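Local coordinates for protein putative dehydrogenase (Pseudomonas fluorescens, PDB 6UUG) that serves as the flavin-dependent oxygenase component of a two-component methanesulfinate monooxygenase, MsuC, in bacterial sulfur assimilation, at residues 296-310 against 350-364. Residues are numbered along the deposited sequence; the frame is centred on the assembly and turned at random.
Sequences VLAHYGEFWVALEGI and ASRQGLEICSRLFEV
A bend at chi3 (-49°) turns the guanidinium of Arg360 back toward His299, whose CG lies anti to its carbonyl carbon (chi1 -80°), and NH1 is set between His299 ND1 and Glu302 OE1. Arg360 NH1 donates to His299 ND1 at 3.0 Å, nearly straight and within both the ring and guanidinium planes. The same NH1 lies 2.7 Å from Glu302 OE1, a salt bridge whose hydrogen-bond geometry is weak, with carboxylate and guanidinium almost perpendicular. Arg360 NE makes a second salt bridge, a 3.0 Å hydrogen bond to Glu356 OE1, and Phe303 CE1 sits centrally over one guanidinium face. With alanine in place of Arg360, His299 ND1 would probably lose this donor and Glu356 its salt-bridge partner, while Glu302 would keep Arg352 of the second subunit. His299 NE2 is hydrogen-bonded to Asp393 of the third subunit. Val364 enters as a knob among Val296, His299, Tyr300 and Phe303, its CG2 3.4 Å from Tyr300 CE2. Further along, Ile357 CD1 packs 3.7 Å from Leu307 CG, and Ile310 CG2 meets Ala350 CB at 3.7 Å. The axes of 296-310 and 350-360 approach to 9.7 Å, their N-to-C directions 152° apart, consistent with antiparallel helices of the C-terminal bundle of the acyl-CoA dehydrogenase fold.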
loop_
_atom_site.group_PDB
_atom_site.type_symbol
_atom_site.label_atom_id
_atom_site.label_comp_id
_atom_site.label_asym_id
_atom_site.label_seq_id
_atom_site.Cartn_x
_atom_site.Cartn_y
_atom_site.Cartn_z
ATOM N N VAL A 296 10.028 -14.947 -4.005
ATOM C CA VAL A 296 8.881 -15.728 -4.464
ATOM C C VAL A 296 8.076 -16.238 -3.276
ATOM O O VAL A 296 6.843 -16.146 -3.256
ATOM C CB VAL A 296 9.342 -16.888 -5.364
ATOM C CG1 VAL A 296 8.174 -17.809 -5.675
ATOM C CG2 VAL A 296 9.961 -16.349 -6.665
ATOM N N LEU A 297 8.756 -16.796 -2.269
ATOM C CA LEU A 297 8.024 -17.320 -1.121
ATOM C C LEU A 297 7.314 -16.218 -0.348
ATOM O O LEU A 297 6.190 -16.421 0.126
ATOM C CB LEU A 297 8.964 -18.092 -0.205
ATOM C CG LEU A 297 9.421 -19.416 -0.798
ATOM C CD1 LEU A 297 10.530 -19.960 0.084
ATOM C CD2 LEU A 297 8.274 -20.402 -0.904
ATOM N N ALA A 298 7.940 -15.049 -0.211
ATOM C CA ALA A 298 7.274 -13.968 0.514
ATOM C C ALA A 298 6.021 -13.507 -0.226
ATOM O O ALA A 298 4.986 -13.243 0.407
ATOM C CB ALA A 298 8.247 -12.814 0.746
ATOM N N HIS A 299 6.082 -13.430 -1.562
ATOM C CA HIS A 299 4.881 -13.138 -2.349
ATOM C C HIS A 299 3.780 -14.144 -2.068
ATOM O O HIS A 299 2.624 -13.768 -1.866
ATOM C CB HIS A 299 5.169 -13.156 -3.846
ATOM C CG HIS A 299 5.809 -11.907 -4.354
ATOM N ND1 HIS A 299 5.214 -10.670 -4.236
ATOM C CD2 HIS A 299 6.987 -11.706 -4.987
ATOM C CE1 HIS A 299 5.998 -9.756 -4.784
ATOM N NE2 HIS A 299 7.077 -10.359 -5.253
ATOM N N TYR A 300 4.110 -15.440 -2.102
ATOM C CA TYR A 300 3.081 -16.446 -1.841
ATOM C C TYR A 300 2.537 -16.351 -0.423
ATOM O O TYR A 300 1.341 -16.601 -0.212
ATOM C CB TYR A 300 3.625 -17.849 -2.141
ATOM C CG TYR A 300 3.411 -18.200 -3.599
ATOM C CD1 TYR A 300 2.175 -18.644 -4.038
ATOM C CD2 TYR A 300 4.430 -18.024 -4.548
ATOM C CE1 TYR A 300 1.943 -18.931 -5.366
ATOM C CE2 TYR A 300 4.209 -18.330 -5.895
ATOM C CZ TYR A 300 2.969 -18.778 -6.291
ATOM O OH TYR A 300 2.722 -19.071 -7.617
ATOM N N GLY A 301 3.380 -15.988 0.552
ATOM C CA GLY A 301 2.886 -15.772 1.905
ATOM C C GLY A 301 1.919 -14.605 1.990
ATOM O O GLY A 301 0.919 -14.668 2.699
ATOM N N GLU A 302 2.200 -13.531 1.260
ATOM C CA GLU A 302 1.243 -12.424 1.197
ATOM C C GLU A 302 -0.049 -12.832 0.494
ATOM O O GLU A 302 -1.139 -12.459 0.947
ATOM C CB GLU A 302 1.902 -11.210 0.531
ATOM C CG GLU A 302 2.997 -10.624 1.427
ATOM C CD GLU A 302 3.640 -9.375 0.886
ATOM O OE1 GLU A 302 3.771 -9.244 -0.343
ATOM O OE2 GLU A 302 4.054 -8.537 1.704
ATOM N N PHE A 303 0.034 -13.609 -0.593
ATOM C CA PHE A 303 -1.194 -14.113 -1.207
ATOM C C PHE A 303 -2.003 -14.927 -0.202
ATOM O O PHE A 303 -3.237 -14.820 -0.143
ATOM C CB PHE A 303 -0.882 -14.985 -2.419
ATOM C CG PHE A 303 -0.122 -14.276 -3.515
ATOM C CD1 PHE A 303 -0.146 -12.893 -3.624
ATOM C CD2 PHE A 303 0.635 -15.003 -4.410
ATOM C CE1 PHE A 303 0.576 -12.243 -4.630
ATOM C CE2 PHE A 303 1.350 -14.372 -5.421
ATOM C CZ PHE A 303 1.329 -12.986 -5.525
ATOM N N TRP A 304 -1.314 -15.740 0.597
ATOM C CA TRP A 304 -1.990 -16.621 1.551
ATOM C C TRP A 304 -2.729 -15.820 2.610
ATOM O O TRP A 304 -3.904 -16.093 2.903
ATOM C CB TRP A 304 -0.980 -17.562 2.216
ATOM C CG TRP A 304 -1.637 -18.530 3.182
ATOM C CD1 TRP A 304 -1.606 -18.492 4.555
ATOM C CD2 TRP A 304 -2.406 -19.676 2.832
ATOM N NE1 TRP A 304 -2.321 -19.538 5.071
ATOM C CE2 TRP A 304 -2.824 -20.284 4.042
ATOM C CE3 TRP A 304 -2.804 -20.238 1.617
ATOM C CZ2 TRP A 304 -3.599 -21.446 4.066
ATOM C CZ3 TRP A 304 -3.582 -21.404 1.645
ATOM C CH2 TRP A 304 -3.977 -21.977 2.857
ATOM N N VAL A 305 -2.052 -14.833 3.198
ATOM C CA VAL A 305 -2.673 -14.017 4.239
ATOM C C VAL A 305 -3.891 -13.297 3.679
ATOM O O VAL A 305 -4.945 -13.240 4.322
ATOM C CB VAL A 305 -1.648 -13.037 4.829
ATOM C CG1 VAL A 305 -2.324 -12.090 5.840
ATOM C CG2 VAL A 305 -0.528 -13.839 5.497
ATOM N N ALA A 306 -3.772 -12.751 2.468
ATOM C CA ALA A 306 -4.917 -12.091 1.840
ATOM C C ALA A 306 -6.072 -13.060 1.591
ATOM O O ALA A 306 -7.228 -12.783 1.951
ATOM C CB ALA A 306 -4.470 -11.432 0.532
ATOM N N LEU A 307 -5.792 -14.206 0.962
ATOM C CA LEU A 307 -6.863 -15.152 0.669
ATOM C C LEU A 307 -7.529 -15.657 1.941
ATOM O O LEU A 307 -8.750 -15.801 1.982
ATOM C CB LEU A 307 -6.332 -16.345 -0.130
ATOM C CG LEU A 307 -6.043 -16.106 -1.612
ATOM C CD1 LEU A 307 -5.377 -17.384 -2.166
ATOM C CD2 LEU A 307 -7.341 -15.812 -2.351
ATOM N N GLU A 308 -6.744 -15.965 2.975
ATOM C CA GLU A 308 -7.338 -16.497 4.199
ATOM C C GLU A 308 -8.297 -15.490 4.829
ATOM O O GLU A 308 -9.406 -15.851 5.243
ATOM C CB GLU A 308 -6.240 -16.900 5.182
ATOM C CG GLU A 308 -5.545 -18.199 4.778
ATOM C CD GLU A 308 -6.441 -19.421 4.948
ATOM O OE1 GLU A 308 -6.397 -20.041 6.037
ATOM O OE2 GLU A 308 -7.180 -19.767 4.001
ATOM N N GLY A 309 -7.897 -14.223 4.890
ATOM C CA GLY A 309 -8.788 -13.197 5.414
ATOM C C GLY A 309 -10.069 -13.055 4.609
ATOM O O GLY A 309 -11.160 -12.951 5.183
ATOM N N ILE A 310 -9.954 -13.034 3.266
ATOM C CA ILE A 310 -11.150 -12.942 2.418
ATOM C C ILE A 310 -12.057 -14.142 2.663
ATOM O O ILE A 310 -13.275 -14.001 2.819
ATOM C CB ILE A 310 -10.777 -12.863 0.926
ATOM C CG1 ILE A 310 -9.914 -11.651 0.626
ATOM C CG2 ILE A 310 -12.046 -12.752 0.085
ATOM C CD1 ILE A 310 -9.253 -11.784 -0.714
ATOM N N ALA A 350 -12.626 -8.730 -0.710
ATOM C CA ALA A 350 -12.493 -9.572 -1.900
ATOM C C ALA A 350 -12.122 -8.740 -3.116
ATOM O O ALA A 350 -11.323 -9.173 -3.947
ATOM C CB ALA A 350 -13.781 -10.338 -2.174
ATOM N N SER A 351 -12.697 -7.542 -3.232
ATOM C CA SER A 351 -12.424 -6.690 -4.388
ATOM C C SER A 351 -10.979 -6.231 -4.393
ATOM O O SER A 351 -10.263 -6.384 -5.395
ATOM C CB SER A 351 -13.357 -5.472 -4.372
ATOM O OG SER A 351 -14.708 -5.861 -4.597
ATOM N N ARG A 352 -10.546 -5.623 -3.290
ATOM C CA ARG A 352 -9.240 -4.968 -3.260
ATOM C C ARG A 352 -8.115 -5.984 -3.189
ATOM O O ARG A 352 -7.145 -5.917 -3.961
ATOM C CB ARG A 352 -9.149 -4.034 -2.065
ATOM C CG ARG A 352 -9.977 -2.827 -2.219
ATOM C CD ARG A 352 -9.672 -1.879 -1.105
ATOM N NE ARG A 352 -9.787 -0.512 -1.575
ATOM C CZ ARG A 352 -9.634 0.540 -0.782
ATOM N NH1 ARG A 352 -9.361 0.340 0.499
ATOM N NH2 ARG A 352 -9.754 1.773 -1.269
ATOM N N GLN A 353 -8.199 -6.902 -2.228
ATOM C CA GLN A 353 -7.137 -7.889 -2.095
ATOM C C GLN A 353 -7.166 -8.895 -3.244
ATOM O O GLN A 353 -6.112 -9.393 -3.664
ATOM C CB GLN A 353 -7.249 -8.589 -0.741
ATOM C CG GLN A 353 -6.964 -7.664 0.451
ATOM C CD GLN A 353 -7.067 -8.415 1.776
ATOM O OE1 GLN A 353 -8.152 -8.583 2.314
ATOM N NE2 GLN A 353 -5.938 -8.880 2.287
ATOM N N GLY A 354 -8.351 -9.209 -3.761
ATOM C CA GLY A 354 -8.433 -10.095 -4.910
ATOM C C GLY A 354 -7.752 -9.503 -6.134
ATOM O O GLY A 354 -6.997 -10.178 -6.830
ATOM N N LEU A 355 -8.026 -8.226 -6.421
ATOM C CA LEU A 355 -7.440 -7.641 -7.624
ATOM C C LEU A 355 -5.929 -7.559 -7.502
ATOM O O LEU A 355 -5.211 -7.758 -8.496
ATOM C CB LEU A 355 -8.055 -6.256 -7.890
ATOM C CG LEU A 355 -7.762 -5.660 -9.267
ATOM C CD1 LEU A 355 -8.503 -6.436 -10.358
ATOM C CD2 LEU A 355 -8.176 -4.190 -9.260
ATOM N N GLU A 356 -5.435 -7.324 -6.282
ATOM C CA GLU A 356 -3.993 -7.274 -6.048
ATOM C C GLU A 356 -3.335 -8.627 -6.316
ATOM O O GLU A 356 -2.255 -8.694 -6.916
ATOM C CB GLU A 356 -3.728 -6.815 -4.617
ATOM C CG GLU A 356 -2.257 -6.881 -4.191
ATOM C CD GLU A 356 -1.354 -5.931 -4.974
ATOM O OE1 GLU A 356 -0.114 -6.071 -4.855
ATOM O OE2 GLU A 356 -1.868 -5.051 -5.701
ATOM N N ILE A 357 -3.969 -9.724 -5.884
ATOM C CA ILE A 357 -3.430 -11.047 -6.210
ATOM C C ILE A 357 -3.388 -11.259 -7.724
ATOM O O ILE A 357 -2.399 -11.767 -8.273
ATOM C CB ILE A 357 -4.247 -12.147 -5.503
ATOM C CG1 ILE A 357 -4.057 -12.048 -3.995
ATOM C CG2 ILE A 357 -3.852 -13.528 -6.026
ATOM C CD1 ILE A 357 -5.005 -12.976 -3.202
ATOM N N CYS A 358 -4.468 -10.907 -8.427
ATOM C CA CYS A 358 -4.527 -11.149 -9.861
ATOM C C CYS A 358 -3.479 -10.336 -10.620
ATOM O O CYS A 358 -3.077 -10.731 -11.719
ATOM C CB CYS A 358 -5.916 -10.827 -10.399
ATOM S SG CYS A 358 -7.220 -11.936 -9.789
ATOM N N SER A 359 -3.022 -9.224 -10.053
ATOM C CA SER A 359 -1.944 -8.453 -10.678
ATOM C C SER A 359 -0.565 -8.945 -10.256
ATOM O O SER A 359 0.331 -9.131 -11.096
ATOM C CB SER A 359 -2.078 -6.970 -10.316
ATOM O OG SER A 359 -0.947 -6.226 -10.807
ATOM N N ARG A 360 -0.368 -9.128 -8.955
ATOM C CA ARG A 360 0.973 -9.389 -8.464
ATOM C C ARG A 360 1.406 -10.828 -8.686
ATOM O O ARG A 360 2.607 -11.101 -8.578
ATOM C CB ARG A 360 1.084 -9.033 -6.985
ATOM C CG ARG A 360 2.383 -8.300 -6.681
ATOM C CD ARG A 360 2.842 -8.523 -5.273
ATOM N NE ARG A 360 1.772 -8.311 -4.308
ATOM C CZ ARG A 360 1.758 -8.876 -3.109
ATOM N NH1 ARG A 360 2.761 -9.671 -2.757
ATOM N NH2 ARG A 360 0.748 -8.653 -2.271
ATOM N N LEU A 361 0.482 -11.731 -9.048
ATOM C CA LEU A 361 0.902 -13.099 -9.363
ATOM C C LEU A 361 1.880 -13.127 -10.529
ATOM O O LEU A 361 2.690 -14.055 -10.626
ATOM C CB LEU A 361 -0.305 -14.001 -9.656
ATOM C CG LEU A 361 -1.117 -13.763 -10.935
ATOM C CD1 LEU A 361 -0.495 -14.464 -12.167
ATOM C CD2 LEU A 361 -2.565 -14.236 -10.745
ATOM N N PHE A 362 1.848 -12.122 -11.409
ATOM C CA PHE A 362 2.783 -12.158 -12.521
ATOM C C PHE A 362 4.226 -12.030 -12.065
ATOM O O PHE A 362 5.126 -12.467 -12.793
ATOM C CB PHE A 362 2.438 -11.063 -13.541
ATOM C CG PHE A 362 1.237 -11.393 -14.399
ATOM C CD1 PHE A 362 1.381 -12.128 -15.571
ATOM C CD2 PHE A 362 -0.046 -10.992 -14.017
ATOM C CE1 PHE A 362 0.276 -12.443 -16.372
ATOM C CE2 PHE A 362 -1.163 -11.300 -14.816
ATOM C CZ PHE A 362 -1.004 -12.029 -15.991
ATOM N N GLU A 363 4.477 -11.465 -10.883
ATOM C CA GLU A 363 5.853 -11.380 -10.384
ATOM C C GLU A 363 6.418 -12.730 -9.948
ATOM O O GLU A 363 7.637 -12.846 -9.782
ATOM C CB GLU A 363 5.951 -10.408 -9.215
ATOM C CG GLU A 363 5.714 -8.962 -9.606
ATOM C CD GLU A 363 6.206 -7.995 -8.546
ATOM O OE1 GLU A 363 5.574 -6.932 -8.386
ATOM O OE2 GLU A 363 7.227 -8.291 -7.881
ATOM N N VAL A 364 5.580 -13.735 -9.727
ATOM C CA VAL A 364 6.070 -15.072 -9.403
ATOM C C VAL A 364 5.862 -16.070 -10.523
ATOM O O VAL A 364 6.367 -17.198 -10.413
ATOM C CB VAL A 364 5.454 -15.622 -8.098
ATOM C CG1 VAL A 364 5.778 -14.696 -6.919
ATOM C CG2 VAL A 364 3.968 -15.841 -8.261
#